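Local coordinates for protein alpha-rhamnosidase (Dictyoglomus thermophilum, PDB 6I60) that acts as an alpha-L-rhamnosidase, probably hydrolysing terminal non-reducing alpha-L-rhamnose residues from alpha-L-rhamnosides, at residues M507-L512 and H820-S825; K477-I482 and S825-F830; S488-I493 and I524-K529. All coordinates share one frame; numbering follows the deposited sequence.

Contact 1. Residues M507-L512 and H820-S825; sequences MGDAQL and HIMFGS
D509 and M822 form the centre of a buried helix-to-loop contact inside the six-hairpin glycosidase domain. Helix 507-512 packs here against the loop that leads into helix 826-835. The two side chains lie side by side and point the same way. D509 CB and M822 CB are 4.0 Å apart. M822 CG sits between its own backbone N and carbonyl carbon (chi1 39°), and the extended chain beyond it carries the sulfur past the carboxylate. M822 SD comes 3.4 Å from D509 OD2.

D509 OD2 also accepts a hydrogen bond from a water 2.9 Å away. That water accepts the backbone N-H of I821, with 2.8 Å between water oxygen and I821 N. One water therefore ties the carboxylate to the loop backbone. The sulfur of M822 also lies in the plane of the H820 ring, at its edge. The ring is held on another side, where ND1 bonds to S817 OG. D509 OD1 faces a different partner: it hydrogen-bonds a bound triethylene glycol. This molecule probably came from the crystallisation liquor, but its presence is consistent with a pocket on this side of D509.

Further along the helix the contact becomes plain packing. L512 CB lies 4.1 Å from the carbonyl oxygen of M822, and S825 CB faces the carbonyl oxygen of L512. Helix 761-773 borders both segments. Its R765 touches L512 and S825, and its I761 touches M822. Helix 626-648 adds Y633 against L512.

Contact 2. Residues K477-I482 and S825-F830; sequences KIHHNI and SVDAWF
H479 and D827 both carry CG opposite the backbone N. In H479 (chi1 170°) this carries the imidazole out from the flank of the helix to the carboxylate. H479 ND1 donates to D827 OD1 at 2.6 Å. The bond is somewhat bent, with an N-H...O angle of 153°. OD1 receives it on its syn lone pair, the side of the other oxygen. The carboxylate meets the ring at its edge, and the two planes are nearly coplanar. The pair is thus laid almost flat, one group extending the plane of the other. OD2 is not idle: it accepts a hydrogen bond from N520 ND2, which would help fix the rotation of the carboxylate. F468 meets the imidazole edge-to-face. A buried carboxylate so placed would probably favour the proton on ND1.

Apolar contacts lie beside this polar pair. I482 and D827 pass one another head to tail. I482 CD1 touches D827 CB at 3.7 Å, and I482 CG2 touches the same CB at 3.8 Å. F830 follows one helical turn after D827. F830 CE2 meets I478 CG2 at 4.1 Å, with the methyl at the ring edge and the side chains crossing at about a right angle. The carbonyl oxygen of V826 lies over the centre of one face of the F830 ring. F792 of helix 792-797 touches both I478 and V826.

The two short helical segments cross steeply, their directions 128° apart, with axes 10.1 Å apart at closest approach. Helices 473-488 and 826-835 appear to be the first and last helices of the barrel. Their packing is consistent with closure of the (alpha/alpha)6 barrel of this family, where the first and last helices meet.

Contact 3. Residues S488-I493 and I524-K529; sequences SNLMSI and IGFYRK
K529 reaches from helix 524-535 to the loop at S492 and I493. Its CB and CG carry the chain off the helix, with CG opposite the backbone N (chi1 177°). The chain then bends at chi2 and again at chi4. K529 CD arrives 3.5 Å from the carbonyl oxygen of S492, and K529 CE is also 3.5 Å from that S492 O. At the tip, K529 NZ donates to S492 O at 3.0 Å. It comes from above the carbonyl plane, 50° out of it, and not along a lone pair. K529 NZ also lies 3.5 Å from the methyl CG2 of I493. The ammonium has further partners: a salt bridge to D533 and a hydrogen bond to the carbonyl oxygen of Q220. Three oxygens thus grip one buried nitrogen, and D533 would offset its charge.

In the fold, this joins a helix of the (alpha/alpha)6 barrel to the loop that follows helix 473-488. The loop also meets the beta-rich part of the chain. M491 and S492 touch I345 of strand 345-351, and T460 OG1 accepts the N-H of S492.

F526 stands one helical turn before K529 and presses its ring into the same loop. The backbone N of S492 lies at the ring edge, in its plane. The far end of the ring reaches the peptide between S492 and I493: F526 CZ is 3.4 Å from S492 C and 3.5 Å from I493 N. At the other flank of the ring tip, F526 CE2 touches L490 CD2 at 3.6 Å, where the two side chains cross at a slant. T460 and P494 add to the surroundings of this ring.

How the contacts relate
All three contacts lie in the six-hairpin glycosidase domain. Contacts 1 and 2 have centres about 12 Å apart and share S825, next to helix 826-835. They touch where I482 CD1 of contact 2 lies 3.6 Å from G824 O of contact 1. The centre of contact 3 is about 13 Å from that of contact 1. N489 ND2 of its loop packs 3.8 Å from I821 CB. Contacts 2 and 3 do not touch; their nearest atoms are about 7 Å apart. Helix 473-488 carries contact 2, and the loop after it carries contact 3. The triethylene glycol lies beside contact 1, about 3 Å from the D509 side chain.

Contact 1. Residues M507-L512 and H820-S825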
# COMPACT_ATOMS: atom_id res chain seq x y z
N MET A 507 -0.05 -10.90 7.00
CA MET A 507 -1.37 -10.28 7.12
C MET A 507 -1.46 -9.37 8.34
O MET A 507 -2.17 -8.36 8.30
CB MET A 507 -2.45 -11.36 7.18
CG MET A 507 -2.71 -12.03 5.85
SD MET A 507 -3.97 -11.16 4.90
CE MET A 507 -5.46 -11.90 5.58
N GLY A 508 -0.78 -9.71 9.43
CA GLY A 508 -0.88 -8.91 10.64
C GLY A 508 -0.26 -7.53 10.48
O GLY A 508 -0.85 -6.52 10.86
N ASP A 509 0.95 -7.48 9.91
CA ASP A 509 1.62 -6.19 9.71
C ASP A 509 0.84 -5.30 8.75
O ASP A 509 0.82 -4.08 8.93
CB ASP A 509 3.04 -6.41 9.20
CG ASP A 509 3.80 -7.43 10.03
OD1 ASP A 509 3.17 -8.37 10.55
OD2 ASP A 509 5.04 -7.28 10.17
N ALA A 510 0.20 -5.89 7.74
CA ALA A 510 -0.57 -5.10 6.79
C ALA A 510 -1.85 -4.57 7.40
O ALA A 510 -2.32 -3.49 7.02
CB ALA A 510 -0.89 -5.94 5.55
N GLN A 511 -2.44 -5.30 8.35
CA GLN A 511 -3.69 -4.86 8.96
C GLN A 511 -3.46 -3.70 9.93
O GLN A 511 -4.21 -2.72 9.92
CB GLN A 511 -4.35 -6.03 9.69
CG GLN A 511 -5.51 -5.64 10.58
CD GLN A 511 -5.12 -5.51 12.04
OE1 GLN A 511 -4.36 -6.33 12.56
NE2 GLN A 511 -5.62 -4.47 12.70
N LEU A 512 -2.42 -3.79 10.76
CA LEU A 512 -2.20 -2.79 11.80
C LEU A 512 -1.72 -1.46 11.22
O LEU A 512 -1.94 -0.41 11.83
CB LEU A 512 -1.20 -3.30 12.83
CG LEU A 512 -1.66 -4.49 13.66
CD1 LEU A 512 -0.47 -5.19 14.30
CD2 LEU A 512 -2.66 -4.05 14.73
N HIS A 820 10.76 -2.20 9.60
CA HIS A 820 9.45 -2.81 9.74
C HIS A 820 8.36 -1.74 9.79
O HIS A 820 8.62 -0.57 10.10
CB HIS A 820 9.38 -3.69 10.99
CG HIS A 820 9.73 -5.12 10.73
ND1 HIS A 820 10.88 -5.50 10.08
CD2 HIS A 820 9.07 -6.27 11.02
CE1 HIS A 820 10.92 -6.82 9.99
NE2 HIS A 820 9.83 -7.31 10.55
N ILE A 821 7.14 -2.16 9.49
CA ILE A 821 6.00 -1.25 9.40
C ILE A 821 4.89 -1.59 10.38
O ILE A 821 3.94 -0.80 10.51
CB ILE A 821 5.44 -1.21 7.96
CG1 ILE A 821 4.54 0.01 7.74
CG2 ILE A 821 4.73 -2.51 7.62
CD1 ILE A 821 5.07 1.29 8.34
N MET A 822 4.98 -2.72 11.09
CA MET A 822 3.89 -3.12 11.97
C MET A 822 3.67 -2.12 13.10
O MET A 822 2.53 -1.86 13.50
CB MET A 822 4.16 -4.51 12.54
CG MET A 822 5.61 -4.77 12.90
SD MET A 822 5.92 -6.49 13.32
CE MET A 822 7.31 -6.34 14.44
N PHE A 823 4.75 -1.53 13.62
CA PHE A 823 4.63 -0.55 14.69
C PHE A 823 4.30 0.85 14.19
O PHE A 823 4.26 1.78 15.01
CB PHE A 823 5.93 -0.51 15.51
CG PHE A 823 6.02 -1.59 16.56
CD1 PHE A 823 5.10 -1.66 17.59
CD2 PHE A 823 7.04 -2.53 16.51
CE1 PHE A 823 5.18 -2.65 18.55
CE2 PHE A 823 7.13 -3.53 17.47
CZ PHE A 823 6.20 -3.58 18.49
N GLY A 824 4.06 1.03 12.89
CA GLY A 824 3.81 2.33 12.31
C GLY A 824 2.41 2.87 12.48
O GLY A 824 2.10 3.93 11.92
N SER A 825 1.55 2.18 13.23
CA SER A 825 0.17 2.63 13.40
C SER A 825 0.05 3.93 14.17
O SER A 825 -1.04 4.51 14.21
CB SER A 825 -0.65 1.54 14.10
OG SER A 825 0.11 0.91 15.11
O HOH W 1 6.39 -4.81 9.32

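Contact 2. Residues K477-I482 and S825-F830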
# COMPACT_ATOMS: atom_id res chain seq x y z
N LYS A 477 9.96 13.67 13.26
CA LYS A 477 10.95 12.67 12.86
C LYS A 477 10.35 11.27 12.88
O LYS A 477 10.64 10.45 12.00
CB LYS A 477 12.17 12.75 13.77
CG LYS A 477 12.96 14.05 13.64
CD LYS A 477 13.75 14.10 12.34
CE LYS A 477 14.32 15.49 12.09
NZ LYS A 477 14.75 15.68 10.67
N ILE A 478 9.52 10.97 13.88
CA ILE A 478 8.81 9.69 13.88
C ILE A 478 7.89 9.60 12.67
O ILE A 478 7.84 8.57 11.99
CB ILE A 478 8.03 9.52 15.20
CG1 ILE A 478 8.99 9.47 16.39
CG2 ILE A 478 7.18 8.25 15.16
CD1 ILE A 478 8.35 9.87 17.70
N HIS A 479 7.16 10.68 12.39
CA HIS A 479 6.30 10.71 11.21
C HIS A 479 7.11 10.55 9.93
O HIS A 479 6.66 9.90 8.97
CB HIS A 479 5.50 12.02 11.18
CG HIS A 479 4.77 12.26 9.90
ND1 HIS A 479 3.88 11.36 9.37
CD2 HIS A 479 4.80 13.31 9.05
CE1 HIS A 479 3.39 11.84 8.24
NE2 HIS A 479 3.93 13.02 8.02
N HIS A 480 8.32 11.11 9.90
CA HIS A 480 9.18 10.97 8.72
C HIS A 480 9.66 9.54 8.56
O HIS A 480 9.79 9.04 7.43
CB HIS A 480 10.36 11.94 8.82
CG HIS A 480 11.54 11.54 7.98
ND1 HIS A 480 12.53 10.70 8.45
CD2 HIS A 480 11.91 11.89 6.73
CE1 HIS A 480 13.44 10.53 7.50
NE2 HIS A 480 13.09 11.25 6.45
N ASN A 481 9.92 8.85 9.67
CA ASN A 481 10.42 7.48 9.60
C ASN A 481 9.35 6.51 9.14
O ASN A 481 9.65 5.52 8.46
CB ASN A 481 10.97 7.06 10.97
CG ASN A 481 12.35 7.64 11.26
OD1 ASN A 481 12.65 8.77 10.87
ND2 ASN A 481 13.18 6.87 11.95
N ILE A 482 8.09 6.76 9.50
CA ILE A 482 7.00 5.87 9.12
C ILE A 482 6.70 6.00 7.63
O ILE A 482 6.37 5.02 6.95
CB ILE A 482 5.76 6.13 9.99
CG1 ILE A 482 6.01 5.64 11.42
CG2 ILE A 482 4.53 5.46 9.41
CD1 ILE A 482 4.93 6.03 12.41
N SER A 825 1.55 2.18 13.23
CA SER A 825 0.17 2.63 13.40
C SER A 825 0.05 3.93 14.17
O SER A 825 -1.04 4.51 14.21
CB SER A 825 -0.65 1.54 14.10
OG SER A 825 0.11 0.91 15.11
N VAL A 826 1.13 4.41 14.79
CA VAL A 826 1.05 5.64 15.57
C VAL A 826 0.87 6.85 14.66
O VAL A 826 0.33 7.88 15.08
CB VAL A 826 2.31 5.77 16.45
CG1 VAL A 826 2.23 7.03 17.31
CG2 VAL A 826 2.44 4.55 17.32
N ASP A 827 1.29 6.74 13.40
CA ASP A 827 1.13 7.86 12.47
C ASP A 827 -0.34 8.19 12.25
O ASP A 827 -0.69 9.34 11.98
CB ASP A 827 1.81 7.55 11.14
CG ASP A 827 2.31 8.80 10.45
OD1 ASP A 827 3.16 9.50 11.05
OD2 ASP A 827 1.85 9.09 9.33
N ALA A 828 -1.22 7.19 12.36
CA ALA A 828 -2.65 7.47 12.30
C ALA A 828 -3.11 8.29 13.49
O ALA A 828 -4.02 9.12 13.36
CB ALA A 828 -3.44 6.16 12.22
N TRP A 829 -2.49 8.09 14.66
CA TRP A 829 -2.84 8.89 15.83
C TRP A 829 -2.44 10.35 15.65
O TRP A 829 -3.12 11.24 16.17
CB TRP A 829 -2.17 8.30 17.07
CG TRP A 829 -2.60 8.94 18.35
CD1 TRP A 829 -3.82 8.85 18.95
CD2 TRP A 829 -1.79 9.77 19.20
NE1 TRP A 829 -3.83 9.57 20.12
CE2 TRP A 829 -2.60 10.15 20.30
CE3 TRP A 829 -0.48 10.23 19.15
CZ2 TRP A 829 -2.13 10.96 21.32
CZ3 TRP A 829 -0.01 11.04 20.17
CH2 TRP A 829 -0.84 11.40 21.24
N PHE A 830 -1.36 10.61 14.91
CA PHE A 830 -0.94 11.99 14.68
C PHE A 830 -1.98 12.74 13.85
O PHE A 830 -2.21 13.94 14.07
CB PHE A 830 0.42 12.02 13.98
CG PHE A 830 1.52 11.39 14.77
CD1 PHE A 830 1.48 11.38 16.16
CD2 PHE A 830 2.61 10.82 14.13
CE1 PHE A 830 2.50 10.80 16.89
CE2 PHE A 830 3.64 10.24 14.86
CZ PHE A 830 3.58 10.24 16.24

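Contact 3. Residues S488-I493 and I524-K529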
# COMPACT_ATOMS: atom_id res chain seq x y z
N SER A 488 8.81 1.70 1.84
CA SER A 488 9.78 0.61 1.75
C SER A 488 9.11 -0.76 1.75
O SER A 488 9.71 -1.72 1.26
CB SER A 488 10.77 0.70 2.91
OG SER A 488 11.78 1.65 2.63
N ASN A 489 7.90 -0.86 2.28
CA ASN A 489 7.19 -2.13 2.39
C ASN A 489 5.96 -2.18 1.48
O ASN A 489 4.95 -2.79 1.83
CB ASN A 489 6.79 -2.40 3.84
CG ASN A 489 7.94 -2.94 4.65
OD1 ASN A 489 8.49 -4.00 4.35
ND2 ASN A 489 8.32 -2.21 5.70
N LEU A 490 6.05 -1.55 0.31
CA LEU A 490 4.98 -1.56 -0.69
C LEU A 490 5.60 -2.02 -2.01
O LEU A 490 6.08 -1.19 -2.79
CB LEU A 490 4.31 -0.19 -0.81
CG LEU A 490 3.41 0.24 0.35
CD1 LEU A 490 2.79 1.60 0.07
CD2 LEU A 490 2.33 -0.80 0.62
N MET A 491 5.59 -3.32 -2.25
CA MET A 491 6.12 -3.92 -3.47
C MET A 491 5.02 -4.76 -4.12
O MET A 491 5.13 -5.99 -4.18
CB MET A 491 7.37 -4.75 -3.18
CG MET A 491 8.52 -3.96 -2.60
SD MET A 491 9.13 -2.73 -3.76
CE MET A 491 9.30 -3.73 -5.23
N SER A 492 3.95 -4.09 -4.57
CA SER A 492 2.75 -4.72 -5.11
C SER A 492 2.00 -5.49 -4.02
O SER A 492 0.81 -5.80 -4.18
CB SER A 492 3.08 -5.64 -6.29
OG SER A 492 3.52 -6.91 -5.84
N ILE A 493 2.68 -5.81 -2.92
CA ILE A 493 2.05 -6.40 -1.74
C ILE A 493 2.63 -5.75 -0.50
O ILE A 493 3.80 -5.36 -0.45
CB ILE A 493 2.27 -7.93 -1.67
CG1 ILE A 493 3.76 -8.26 -1.79
CG2 ILE A 493 1.46 -8.64 -2.75
CD1 ILE A 493 4.11 -9.66 -1.32
N ILE A 524 -6.46 2.86 -2.28
CA ILE A 524 -7.65 2.10 -2.63
C ILE A 524 -7.37 1.17 -3.81
O ILE A 524 -7.86 0.03 -3.85
CB ILE A 524 -8.83 3.04 -2.93
CG1 ILE A 524 -10.07 2.23 -3.32
CG2 ILE A 524 -8.48 4.05 -4.02
CD1 ILE A 524 -11.35 2.75 -2.74
N GLY A 525 -6.56 1.62 -4.77
CA GLY A 525 -6.16 0.73 -5.85
C GLY A 525 -5.23 -0.37 -5.39
O GLY A 525 -5.29 -1.49 -5.90
N PHE A 526 -4.37 -0.07 -4.42
CA PHE A 526 -3.44 -1.08 -3.91
C PHE A 526 -4.18 -2.13 -3.09
O PHE A 526 -3.92 -3.33 -3.23
CB PHE A 526 -2.36 -0.40 -3.07
CG PHE A 526 -1.23 -1.30 -2.70
CD1 PHE A 526 -0.18 -1.52 -3.57
CD2 PHE A 526 -1.21 -1.94 -1.46
CE1 PHE A 526 0.87 -2.35 -3.23
CE2 PHE A 526 -0.16 -2.77 -1.12
CZ PHE A 526 0.88 -2.97 -2.00
N TYR A 527 -5.10 -1.70 -2.22
CA TYR A 527 -5.76 -2.65 -1.33
C TYR A 527 -6.79 -3.50 -2.07
O TYR A 527 -7.03 -4.65 -1.69
CB TYR A 527 -6.41 -1.90 -0.17
CG TYR A 527 -5.42 -1.49 0.89
CD1 TYR A 527 -4.35 -2.30 1.22
CD2 TYR A 527 -5.55 -0.28 1.56
CE1 TYR A 527 -3.43 -1.93 2.18
CE2 TYR A 527 -4.64 0.10 2.53
CZ TYR A 527 -3.59 -0.73 2.83
OH TYR A 527 -2.68 -0.35 3.80
N ARG A 528 -7.40 -2.95 -3.12
CA ARG A 528 -8.33 -3.74 -3.92
C ARG A 528 -7.63 -4.93 -4.57
O ARG A 528 -8.18 -6.03 -4.65
CB ARG A 528 -8.99 -2.86 -4.98
CG ARG A 528 -10.22 -2.12 -4.49
CD ARG A 528 -10.70 -1.12 -5.53
NE ARG A 528 -11.98 -1.50 -6.11
CZ ARG A 528 -12.17 -1.73 -7.41
NH1 ARG A 528 -11.17 -1.62 -8.26
NH2 ARG A 528 -13.38 -2.08 -7.85
N LYS A 529 -6.39 -4.72 -5.03
CA LYS A 529 -5.61 -5.83 -5.57
C LYS A 529 -5.21 -6.80 -4.47
O LYS A 529 -5.23 -8.02 -4.68
CB LYS A 529 -4.37 -5.29 -6.28
CG LYS A 529 -3.44 -6.36 -6.83
CD LYS A 529 -2.13 -6.39 -6.07
CE LYS A 529 -1.14 -7.35 -6.70
NZ LYS A 529 -0.39 -8.12 -5.67